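PDB 3RIQ: tailspike protein from Siphovirus 9NA, which probably binds the lipopolysaccharide of Salmonella as its receptor and, as an endorhamnosidase, cleaves the polysaccharide chain. Local coordinates for residues D294-L298 with A299-W303; M347-G351 with T352-I356; C363-K366 with D367-L371; V243-S246 with G247-Y251; R444-M447 with G448-N452. All coordinates share one frame; numbering follows the deposited sequence. Where two conformers were deposited one is given.

Contact 1: residues D294-L298 with A299-W303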
# COMPACT_ATOMS: atom_id res chain seq x y z
N ASP A 294 10.35 -13.57 33.76
CA ASP A 294 10.51 -12.11 33.62
C ASP A 294 9.68 -11.63 32.39
O ASP A 294 10.14 -10.89 31.51
CB ASP A 294 11.99 -11.70 33.52
CG ASP A 294 12.79 -12.04 34.77
OD1 ASP A 294 12.22 -11.99 35.89
OD2 ASP A 294 13.98 -12.36 34.62
N ASP A 295 8.43 -12.11 32.35
CA ASP A 295 7.48 -11.76 31.31
C ASP A 295 6.11 -12.07 31.91
O ASP A 295 6.00 -12.58 33.05
CB ASP A 295 7.74 -12.58 30.03
CG ASP A 295 7.35 -11.84 28.76
OD1 ASP A 295 6.34 -11.12 28.76
OD2 ASP A 295 8.07 -12.01 27.73
N TYR A 296 5.05 -11.82 31.15
CA TYR A 296 3.72 -12.20 31.64
C TYR A 296 3.60 -13.70 31.90
O TYR A 296 4.11 -14.52 31.13
CB TYR A 296 2.63 -11.82 30.63
CG TYR A 296 2.43 -10.33 30.42
CD1 TYR A 296 1.79 -9.55 31.38
CD2 TYR A 296 2.88 -9.71 29.26
CE1 TYR A 296 1.58 -8.19 31.20
CE2 TYR A 296 2.68 -8.34 29.06
CZ TYR A 296 2.04 -7.59 30.04
OH TYR A 296 1.84 -6.22 29.87
N THR A 297 2.91 -14.05 32.99
CA THR A 297 2.70 -15.46 33.32
C THR A 297 1.66 -16.13 32.39
O THR A 297 0.87 -15.43 31.72
CB THR A 297 2.22 -15.63 34.77
OG1 THR A 297 0.92 -15.05 34.91
CG2 THR A 297 3.18 -14.95 35.74
N LEU A 298 1.65 -17.46 32.39
CA LEU A 298 0.61 -18.21 31.68
C LEU A 298 -0.79 -17.84 32.17
O LEU A 298 -1.75 -17.77 31.39
CB LEU A 298 0.83 -19.72 31.81
CG LEU A 298 2.11 -20.26 31.17
CD1 LEU A 298 2.27 -21.75 31.53
CD2 LEU A 298 2.14 -20.04 29.66
N ALA A 299 -0.93 -17.57 33.47
CA ALA A 299 -2.23 -17.21 34.01
C ALA A 299 -2.69 -15.83 33.53
O ALA A 299 -3.89 -15.60 33.32
CB ALA A 299 -2.21 -17.26 35.51
N GLU A 300 -1.73 -14.92 33.33
CA GLU A 300 -2.03 -13.59 32.79
C GLU A 300 -2.41 -13.64 31.30
O GLU A 300 -3.39 -12.99 30.90
CB GLU A 300 -0.84 -12.65 33.01
CG GLU A 300 -0.72 -12.25 34.48
CD GLU A 300 0.51 -11.42 34.79
OE1 GLU A 300 1.59 -11.67 34.21
OE2 GLU A 300 0.39 -10.55 35.69
N TYR A 301 -1.62 -14.37 30.50
CA TYR A 301 -1.93 -14.55 29.07
C TYR A 301 -1.58 -15.96 28.66
O TYR A 301 -0.41 -16.35 28.76
CB TYR A 301 -1.10 -13.58 28.21
CG TYR A 301 -1.55 -12.17 28.38
CD1 TYR A 301 -2.70 -11.72 27.72
CD2 TYR A 301 -0.90 -11.29 29.26
CE1 TYR A 301 -3.16 -10.44 27.91
CE2 TYR A 301 -1.35 -9.99 29.45
CZ TYR A 301 -2.48 -9.58 28.76
OH TYR A 301 -2.94 -8.30 28.93
N PRO A 302 -2.56 -16.72 28.13
CA PRO A 302 -2.27 -18.06 27.63
C PRO A 302 -1.25 -18.09 26.54
O PRO A 302 -0.96 -17.06 25.88
CB PRO A 302 -3.62 -18.53 27.09
CG PRO A 302 -4.64 -17.77 27.91
CD PRO A 302 -4.00 -16.39 28.07
N TRP A 303 -0.71 -19.29 26.32
CA TRP A 303 0.28 -19.50 25.24
C TRP A 303 -0.28 -18.97 23.91
O TRP A 303 -1.47 -19.19 23.58
CB TRP A 303 0.57 -20.98 25.11
CG TRP A 303 1.94 -21.35 24.66
CD1 TRP A 303 2.29 -22.11 23.56
CD2 TRP A 303 3.18 -21.03 25.33
NE1 TRP A 303 3.65 -22.27 23.50
CE2 TRP A 303 4.23 -21.66 24.59
CE3 TRP A 303 3.50 -20.31 26.50
CZ2 TRP A 303 5.57 -21.56 24.96
CZ3 TRP A 303 4.85 -20.24 26.90
CH2 TRP A 303 5.87 -20.87 26.13

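Contact 2: residues M347-G351 with T352-I356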
# COMPACT_ATOMS: atom_id res chain seq x y z
N MET A 347 -0.36 -17.28 4.92
CA MET A 347 -0.53 -16.28 6.00
C MET A 347 -1.09 -17.05 7.18
O MET A 347 -2.04 -17.85 7.01
CB MET A 347 -1.49 -15.15 5.58
CG MET A 347 -1.53 -13.98 6.57
SD MET A 347 -3.19 -13.53 7.15
CE MET A 347 -3.44 -14.63 8.56
N PHE A 348 -0.55 -16.82 8.37
CA PHE A 348 -0.97 -17.62 9.53
C PHE A 348 -0.99 -16.72 10.78
O PHE A 348 0.01 -16.08 11.14
CB PHE A 348 0.00 -18.82 9.70
CG PHE A 348 -0.51 -19.96 10.55
CD1 PHE A 348 -0.57 -21.26 10.01
CD2 PHE A 348 -0.85 -19.79 11.90
CE1 PHE A 348 -1.01 -22.37 10.80
CE2 PHE A 348 -1.27 -20.89 12.68
CZ PHE A 348 -1.35 -22.17 12.13
N ASP A 349 -2.14 -16.68 11.44
CA ASP A 349 -2.31 -16.02 12.74
C ASP A 349 -2.45 -17.08 13.81
O ASP A 349 -3.50 -17.76 13.90
CB ASP A 349 -3.49 -15.03 12.70
CG ASP A 349 -3.69 -14.27 14.01
OD1 ASP A 349 -3.28 -14.74 15.09
OD2 ASP A 349 -4.31 -13.19 13.94
N ARG A 350 -1.38 -17.24 14.60
CA ARG A 350 -1.32 -18.28 15.63
C ARG A 350 -1.85 -17.73 16.97
O ARG A 350 -1.94 -18.47 17.97
CB ARG A 350 0.14 -18.78 15.78
CG ARG A 350 0.33 -19.75 16.94
CD ARG A 350 0.39 -21.17 16.56
NE ARG A 350 1.81 -21.42 16.63
CZ ARG A 350 2.45 -22.58 16.79
NH1 ARG A 350 1.83 -23.77 16.87
NH2 ARG A 350 3.77 -22.52 16.85
N GLY A 351 -2.17 -16.45 16.99
CA GLY A 351 -2.67 -15.79 18.20
C GLY A 351 -4.18 -15.62 18.18
O GLY A 351 -4.92 -16.51 17.74
N THR A 352 -4.63 -14.47 18.68
CA THR A 352 -6.06 -14.19 18.73
C THR A 352 -6.24 -12.68 18.81
O THR A 352 -5.31 -11.96 19.12
CB THR A 352 -6.70 -14.89 19.97
OG1 THR A 352 -8.12 -14.79 19.91
CG2 THR A 352 -6.22 -14.23 21.29
N ASN A 353 -7.45 -12.17 18.55
CA ASN A 353 -7.77 -10.77 18.80
C ASN A 353 -6.78 -9.85 18.08
O ASN A 353 -6.31 -8.87 18.64
CB ASN A 353 -7.82 -10.51 20.32
CG ASN A 353 -8.26 -9.10 20.68
OD1 ASN A 353 -9.07 -8.50 19.98
ND2 ASN A 353 -7.69 -8.56 21.77
N ASN A 354 -6.52 -10.16 16.81
CA ASN A 354 -5.72 -9.30 15.93
C ASN A 354 -6.59 -8.71 14.83
O ASN A 354 -7.63 -9.25 14.47
CB ASN A 354 -4.54 -10.10 15.32
CG ASN A 354 -3.57 -10.58 16.38
OD1 ASN A 354 -3.07 -9.78 17.17
ND2 ASN A 354 -3.33 -11.89 16.44
N ASP A 355 -6.10 -7.59 14.29
CA ASP A 355 -6.78 -6.87 13.23
C ASP A 355 -5.97 -6.98 11.95
O ASP A 355 -4.82 -6.54 11.92
CB ASP A 355 -6.97 -5.42 13.63
CG ASP A 355 -8.08 -5.28 14.63
OD1 ASP A 355 -9.25 -5.37 14.22
OD2 ASP A 355 -7.81 -5.08 15.82
N ILE A 356 -6.57 -7.60 10.94
CA ILE A 356 -5.87 -8.07 9.74
C ILE A 356 -6.57 -7.53 8.51
O ILE A 356 -7.74 -7.83 8.30
CB ILE A 356 -5.91 -9.62 9.68
CG1 ILE A 356 -5.29 -10.25 10.93
CG2 ILE A 356 -5.21 -10.16 8.44
CD1 ILE A 356 -5.52 -11.74 11.05

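Contact 3: residues C363-K366 with D367-L371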
# COMPACT_ATOMS: atom_id res chain seq x y z
N CYS A 363 -0.83 -18.87 -4.56
CA CYS A 363 -0.07 -20.13 -4.65
C CYS A 363 0.66 -20.53 -3.36
O CYS A 363 1.86 -20.87 -3.42
CB CYS A 363 0.92 -20.08 -5.82
SG CYS A 363 1.64 -21.71 -6.27
N ALA A 364 -0.01 -20.46 -2.20
CA ALA A 364 0.56 -21.03 -0.98
C ALA A 364 0.36 -22.56 -0.99
O ALA A 364 -0.20 -23.13 -1.96
CB ALA A 364 -0.04 -20.39 0.27
N ASN A 365 0.84 -23.24 0.05
CA ASN A 365 0.79 -24.70 0.06
C ASN A 365 1.41 -25.24 -1.24
O ASN A 365 0.89 -26.21 -1.86
CB ASN A 365 -0.67 -25.20 0.27
CG ASN A 365 -0.80 -26.73 0.31
OD1 ASN A 365 0.03 -27.46 0.89
ND2 ASN A 365 -1.88 -27.22 -0.29
N LYS A 366 2.53 -24.63 -1.64
CA LYS A 366 3.11 -24.95 -2.94
C LYS A 366 3.56 -26.40 -2.97
O LYS A 366 3.58 -27.03 -4.04
CB LYS A 366 4.26 -23.97 -3.27
CG LYS A 366 4.89 -24.12 -4.68
CD LYS A 366 6.09 -23.16 -4.81
CE LYS A 366 6.77 -23.26 -6.16
NZ LYS A 366 7.99 -22.43 -6.29
N ASP A 367 3.86 -26.98 -1.81
CA ASP A 367 4.31 -28.37 -1.83
C ASP A 367 3.20 -29.42 -1.64
O ASP A 367 3.49 -30.63 -1.50
CB ASP A 367 5.44 -28.58 -0.85
CG ASP A 367 6.72 -27.91 -1.31
OD1 ASP A 367 6.97 -27.75 -2.54
OD2 ASP A 367 7.49 -27.57 -0.44
N LEU A 368 1.94 -28.97 -1.68
CA LEU A 368 0.79 -29.90 -1.72
C LEU A 368 0.75 -30.89 -0.53
O LEU A 368 0.52 -32.09 -0.71
CB LEU A 368 0.73 -30.66 -3.08
CG LEU A 368 0.74 -29.79 -4.34
CD1 LEU A 368 0.75 -30.66 -5.62
CD2 LEU A 368 -0.46 -28.82 -4.36
N THR A 369 0.95 -30.37 0.67
CA THR A 369 0.91 -31.16 1.88
C THR A 369 -0.37 -30.91 2.66
O THR A 369 -0.43 -31.06 3.90
CB THR A 369 2.17 -30.96 2.75
OG1 THR A 369 2.23 -29.60 3.20
CG2 THR A 369 3.45 -31.29 1.95
N ASN A 370 -1.42 -30.53 1.94
CA ASN A 370 -2.76 -30.41 2.51
C ASN A 370 -2.92 -29.29 3.52
O ASN A 370 -3.75 -29.36 4.44
CB ASN A 370 -3.26 -31.74 3.07
CG ASN A 370 -4.26 -32.39 2.16
OD1 ASN A 370 -5.19 -31.72 1.68
ND2 ASN A 370 -4.10 -33.68 1.91
N LEU A 371 -2.14 -28.24 3.32
CA LEU A 371 -2.19 -27.07 4.16
C LEU A 371 -3.12 -26.00 3.55
O LEU A 371 -3.31 -25.96 2.36
CB LEU A 371 -0.77 -26.49 4.36
CG LEU A 371 0.23 -27.47 4.96
CD1 LEU A 371 1.58 -26.74 5.07
CD2 LEU A 371 -0.25 -27.96 6.32
O HOH W 1 -4.27 -25.13 -0.11
O HOH W 2 2.65 -27.67 1.28

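Contact 4: residues V243-S246 with G247-Y251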
# COMPACT_ATOMS: atom_id res chain seq x y z
N VAL A 243 17.93 -15.99 3.40
CA VAL A 243 18.45 -16.32 4.73
C VAL A 243 18.08 -17.77 5.11
O VAL A 243 17.11 -18.36 4.60
CB VAL A 243 18.01 -15.30 5.83
CG1 VAL A 243 18.40 -13.90 5.39
CG2 VAL A 243 16.53 -15.40 6.15
N GLY A 244 18.88 -18.34 6.01
CA GLY A 244 18.67 -19.75 6.42
C GLY A 244 17.50 -19.95 7.39
O GLY A 244 17.02 -21.10 7.54
N GLU A 245 17.04 -18.88 8.03
CA GLU A 245 15.88 -18.98 8.91
C GLU A 245 14.75 -18.10 8.35
O GLU A 245 14.27 -18.37 7.24
CB GLU A 245 16.26 -18.70 10.39
CG GLU A 245 17.12 -19.84 10.94
CD GLU A 245 17.34 -19.81 12.44
OE1 GLU A 245 16.45 -19.34 13.18
OE2 GLU A 245 18.42 -20.28 12.88
N SER A 246 14.32 -17.08 9.09
CA SER A 246 13.16 -16.30 8.66
C SER A 246 13.54 -14.88 8.21
O SER A 246 14.58 -14.34 8.59
CB SER A 246 12.12 -16.27 9.77
OG SER A 246 11.55 -17.54 9.98
N GLY A 247 12.70 -14.28 7.37
CA GLY A 247 13.09 -13.02 6.70
C GLY A 247 13.54 -11.99 7.72
O GLY A 247 14.62 -11.39 7.59
N VAL A 248 12.70 -11.79 8.75
CA VAL A 248 13.11 -11.14 10.00
C VAL A 248 12.43 -11.96 11.11
O VAL A 248 11.46 -12.70 10.86
CB VAL A 248 12.66 -9.65 10.11
CG1 VAL A 248 13.29 -8.79 9.01
CG2 VAL A 248 11.11 -9.52 10.14
N LYS A 249 12.90 -11.82 12.34
CA LYS A 249 12.38 -12.66 13.44
C LYS A 249 12.37 -11.96 14.78
O LYS A 249 13.36 -11.29 15.14
CB LYS A 249 13.27 -13.92 13.57
CG LYS A 249 12.87 -14.88 14.69
CD LYS A 249 13.64 -16.21 14.63
CE LYS A 249 13.33 -17.04 15.87
NZ LYS A 249 14.19 -18.28 16.03
N THR A 250 11.28 -12.16 15.53
CA THR A 250 11.25 -11.87 16.96
C THR A 250 11.47 -13.20 17.67
O THR A 250 10.77 -14.17 17.41
CB THR A 250 9.94 -11.21 17.39
OG1 THR A 250 8.83 -12.02 16.97
CG2 THR A 250 9.80 -9.84 16.75
N TYR A 251 12.47 -13.26 18.54
CA TYR A 251 12.78 -14.52 19.24
C TYR A 251 11.60 -14.95 20.13
O TYR A 251 10.85 -14.14 20.66
CB TYR A 251 14.09 -14.34 20.08
CG TYR A 251 14.87 -15.64 20.33
CD1 TYR A 251 15.89 -16.03 19.48
CD2 TYR A 251 14.61 -16.43 21.44
CE1 TYR A 251 16.59 -17.21 19.70
CE2 TYR A 251 15.30 -17.59 21.67
CZ TYR A 251 16.28 -17.98 20.81
OH TYR A 251 17.01 -19.15 21.05

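Contact 5: residues R444-M447 with G448-N452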
# COMPACT_ATOMS: atom_id res chain seq x y z
N ARG A 444 -25.88 -20.23 0.71
CA ARG A 444 -25.65 -21.33 1.68
C ARG A 444 -25.70 -20.80 3.13
O ARG A 444 -24.65 -20.63 3.79
CB ARG A 444 -24.33 -22.09 1.38
CG ARG A 444 -24.13 -23.41 2.18
CD ARG A 444 -22.89 -24.21 1.71
NE ARG A 444 -21.67 -23.43 1.96
CZ ARG A 444 -21.03 -23.38 3.13
NH1 ARG A 444 -21.44 -24.15 4.16
NH2 ARG A 444 -19.98 -22.57 3.26
N PRO A 445 -26.92 -20.50 3.62
CA PRO A 445 -27.09 -20.26 5.07
C PRO A 445 -26.85 -21.52 5.90
O PRO A 445 -26.61 -22.60 5.34
CB PRO A 445 -28.53 -19.82 5.19
CG PRO A 445 -29.25 -20.49 4.04
CD PRO A 445 -28.21 -20.52 2.90
N ALA A 446 -26.85 -21.38 7.23
CA ALA A 446 -26.45 -22.48 8.11
C ALA A 446 -25.09 -23.04 7.66
O ALA A 446 -24.92 -24.25 7.51
CB ALA A 446 -27.53 -23.60 8.14
N MET A 447 -24.13 -22.14 7.44
CA MET A 447 -22.88 -22.51 6.76
C MET A 447 -22.03 -23.46 7.61
O MET A 447 -21.19 -24.17 7.07
CB MET A 447 -22.08 -21.26 6.35
CG MET A 447 -21.47 -20.51 7.55
SD MET A 447 -20.85 -18.90 7.08
CE MET A 447 -20.28 -18.28 8.69
N GLY A 448 -22.22 -23.43 8.93
CA GLY A 448 -21.50 -24.35 9.82
C GLY A 448 -21.93 -25.81 9.67
O GLY A 448 -21.17 -26.72 9.99
N GLY A 449 -23.14 -26.03 9.16
CA GLY A 449 -23.72 -27.38 9.16
C GLY A 449 -24.32 -27.81 7.84
O GLY A 449 -25.10 -28.78 7.80
N THR A 450 -23.99 -27.11 6.76
CA THR A 450 -24.47 -27.52 5.43
C THR A 450 -23.30 -27.69 4.47
O THR A 450 -22.26 -27.00 4.61
CB THR A 450 -25.51 -26.50 4.83
OG1 THR A 450 -24.92 -25.20 4.70
CG2 THR A 450 -26.76 -26.40 5.70
N ILE A 451 -23.46 -28.57 3.49
CA ILE A 451 -22.55 -28.73 2.36
C ILE A 451 -23.15 -28.03 1.13
O ILE A 451 -22.43 -27.37 0.37
CB ILE A 451 -22.34 -30.26 2.01
CG1 ILE A 451 -21.66 -31.00 3.16
CG2 ILE A 451 -21.57 -30.43 0.70
CD1 ILE A 451 -20.40 -30.37 3.66
N ASN A 452 -24.45 -28.20 0.91
CA ASN A 452 -25.14 -27.73 -0.29
C ASN A 452 -25.91 -26.44 -0.05
O ASN A 452 -26.36 -26.18 1.08
CB ASN A 452 -26.11 -28.81 -0.79
CG ASN A 452 -25.42 -30.13 -1.08
OD1 ASN A 452 -25.70 -31.15 -0.43
ND2 ASN A 452 -24.49 -30.11 -2.03
O HOH W 3 -27.54 -24.01 2.84

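Contact 1: residues D294-L298 with A299-W303
Glu300 folds back over Thr297, and its side chain can be followed atom by atom as an example of how a surface loop is tied down. Glu300 CB sits 3.5 Å from Thr297 O. Glu300 CG comes closer to the hydroxyl, 3.3 Å from Thr297 OG1, and because the chain is extended beyond CG (chi2 174°) the carboxylate is carried past the hydroxyl to the start of the turn. There Glu300 OE1 accepts Thr297 N at 3.0 Å in a fairly straight bond (161°), on its anti side and somewhat out of the carboxylate plane. Glu300 OE1 also lies at the ring edge of Tyr296, 3.5 Å from Tyr296 CD1. In return, Glu300 N donates to Thr297 OG1 (3.1 Å). This exchange has the reciprocal pattern of a capping box, here on one helix-like turn within the long loop that leaves the right-handed beta-helix after strand 281-282 and returns to it at strand 311-318. The turn closes where Tyr301 N reaches Thr297 O at 3.0 Å. Tyr301 and Tyr296 then run alongside each other, pointing the same way. The CD2-CE2 edge of Tyr301 presses on one face of Tyr296, a T-shaped pair with centroids 5.0 Å apart and planes at 77°. Further along, Leu298 CD2 meets Trp303 CE3 at 3.5 Å in an oblique approach to the indole, whose NE1 is held by Gly287 O. Arg292 NH1 binds the carbonyl oxygens of both tyrosines from outside the turn.

Contact 2: residues M347-G351 with T352-I356
Asp349 and Asn354 face each other inside a corner of the beta-helix, where the chain leaves strand 347-349, passes through an Asx turn and enters strand 355-362. Hydrogen bonds come first. The Asp349 carboxylate, swung anti to the backbone nitrogen (chi1 -178°), points into the corner and takes Asn354 ND2 with both oxygens: OD2 at 3.0 Å in a bond of 157°, and OD1 at 3.2 Å in a weak, more bent one. The donor meets OD2 on its syn side, moderately out of the carboxylate plane, while OD2 itself lies near the plane of the amide; the two flat groups are turned 36° against each other. Asp349 OD1 also receives Gly351 N at 2.8 Å, nearly along its C-O axis, and this bond defines the Asx turn. The acid is buried but well supplied with donors, since Ser380 OG and Trp327 NE1 reach OD2 as well. The Asn354 amide is fixed in its turn by Asn332 N at its OD1 and by Gly329 O at its ND2, both in the preceding coil. Apolar packing follows on the strand side of this polar cluster. The bent side chain of Met347 and that of Ile356 meet tip to tip, SD against CG2 at 4.1 Å, beside Trp327. The other branch of Ile356 turns toward the acid, bringing CD1 to 3.5 Å from Asp349 OD2.

Contact 3: residues C363-K366 with D367-L371
Asn365 OD1 is gripped by three donors, two of them backbone nitrogens from the far side of the turn. Thr369 N reaches it at 3.1 Å, tilted only slightly from the plane of the side-chain carbonyl. Leu371 N adds a weak bond of 3.3 Å, and water 2 donates at 2.7 Å. That water in turn accepts from Thr369 OG1 (2.8 Å), so the threonine is linked to the amide twice, once directly and once through solvent. What places the oxygen in this nest is the first torsion of Asn365, which sets CG opposite the backbone nitrogen (chi1 -179°) and swings the amide across the loop. The other end of the amide is held as well: Asn365 ND2 donates to water 1 at 3.2 Å, water 1 passes a bond on to Leu371 O at 2.8 Å, and Gln393 OE1 is a further partner of ND2. With both ends engaged, the rotation of the amide is fixed. The backbone of the same residue shapes the other half of the loop, for Leu368 N bonds to Asn365 O at 3.0 Å (162°), the donor standing above the carbonyl plane. Beyond the turn, Lys366 NZ forms salt bridges with Glu341 and Asp319, and Asp367 OD2 is hydrogen-bonded to His343 ND1. A type I beta turn from Asn365 to Leu368, followed by a loop wound round one asparagine amide, thus makes the connection between strand 355-362 and strand 374-376, one of the turns that join successive strands of the right-handed beta-helix.

Contact 4: residues V243-S246 with G247-Y251
One of the corners of the right-handed beta-helix, the bend that leads from strand 238-241 into strand 249-250, brings Glu245 and Lys249 together at its outer side. Their side chains slant across one another, and the carboxylate oxygen Glu245 OE1 ends 3.8 Å from Lys249 NZ. This is a long salt bridge, and a tentative one, since the glutamate was modelled in two conformers. Lys249 gets there fully extended: CG stands opposite the backbone nitrogen (chi1 179°) and the remaining torsions keep the chain straight, its methylenes passing Leu221 and Ser218 of the preceding coil. The electrostatic gain is probably modest at such a separation. Firmer ties run from the bend to the coils before and after it. Glu245 makes backbone hydrogen bonds to Gly217 and to Tyr277, while Ser246 receives Asp278 N at its hydroxyl and donates its own backbone nitrogen to Ser218 OG. Through these, the corner is stitched into a stack of similar corners, as expected where parallel strands pile up coil on coil. Within the bend itself the contacts are close but not bonded. Ser246 O faces Val248 N at 3.2 Å, at an angle too poor for a hydrogen bond, and Ser246 CB approaches Val248 O to 3.8 Å. At the start of the bend, Val243 CG2 rests 4.2 Å from Gly247 N.

Contact 5: residues R444-M447 with G448-N452
The guanidinium of Arg444 is the flat group of this turn, and Thr450 O and Ile451 O both approach it obliquely. Close to its plane lies Met447 O, which accepts Arg444 NH1 at 2.9 Å on a lone pair. Thr450 O takes Arg444 NH1 too, at 3.0 Å, but weakly, the bond being bent to 125°. Two backbone oxygens thus share one end of the arginine, which is steered to them by a kink in its chain (chi3 63°). Below the head group, Arg444 and Thr450 slide past each other in opposite directions, and CG of the arginine packs 3.2 Å from Thr450 OG1. The hydroxyl Thr450 OG1 stands between two carbonyls, Ala446 O at 3.0 Å and Pro445 O at 3.2 Å. Ala446 O also receives Gly449 N (3.0 Å, 159°), closing a beta turn with Met447 and Gly448 at its corners, while Ala446 CB touches Thr450 CG2 at 3.8 Å. Water 3 bridges the base of the loop, donating to Pro445 O and Asn452 O. The loop joins strand 438-444 to strand 455-461, neighbours in the antiparallel sheet that follows the beta-helix. It is also an interface element: Glu469 of the second subunit accepts Ile451 N and Asn452 N, and Arg444 pairs in parallel fashion with a strand of that subunit, so the sheet continues from one chain into the next.

Overall arrangement
Taken together, the five contacts illustrate how local chemistry follows position in the fold. Contacts 2 and 4 are buried corners of the same beta-helix, their centres about 19 Å apart; the first relies on a shared carboxylate, the second mainly on bonds to adjoining coils. Contacts 1 and 3 lie on the surface. Contact 1 belongs to a long excursion braced by aromatic and acidic side chains, whereas contact 3 is a compact connection that uses water freely. Contacts 2 and 3 bracket strand 355-362, one at its start and the other beyond its end. Contact 5, partly buried, stands apart in the antiparallel sheet, where the turn also meets a second subunit.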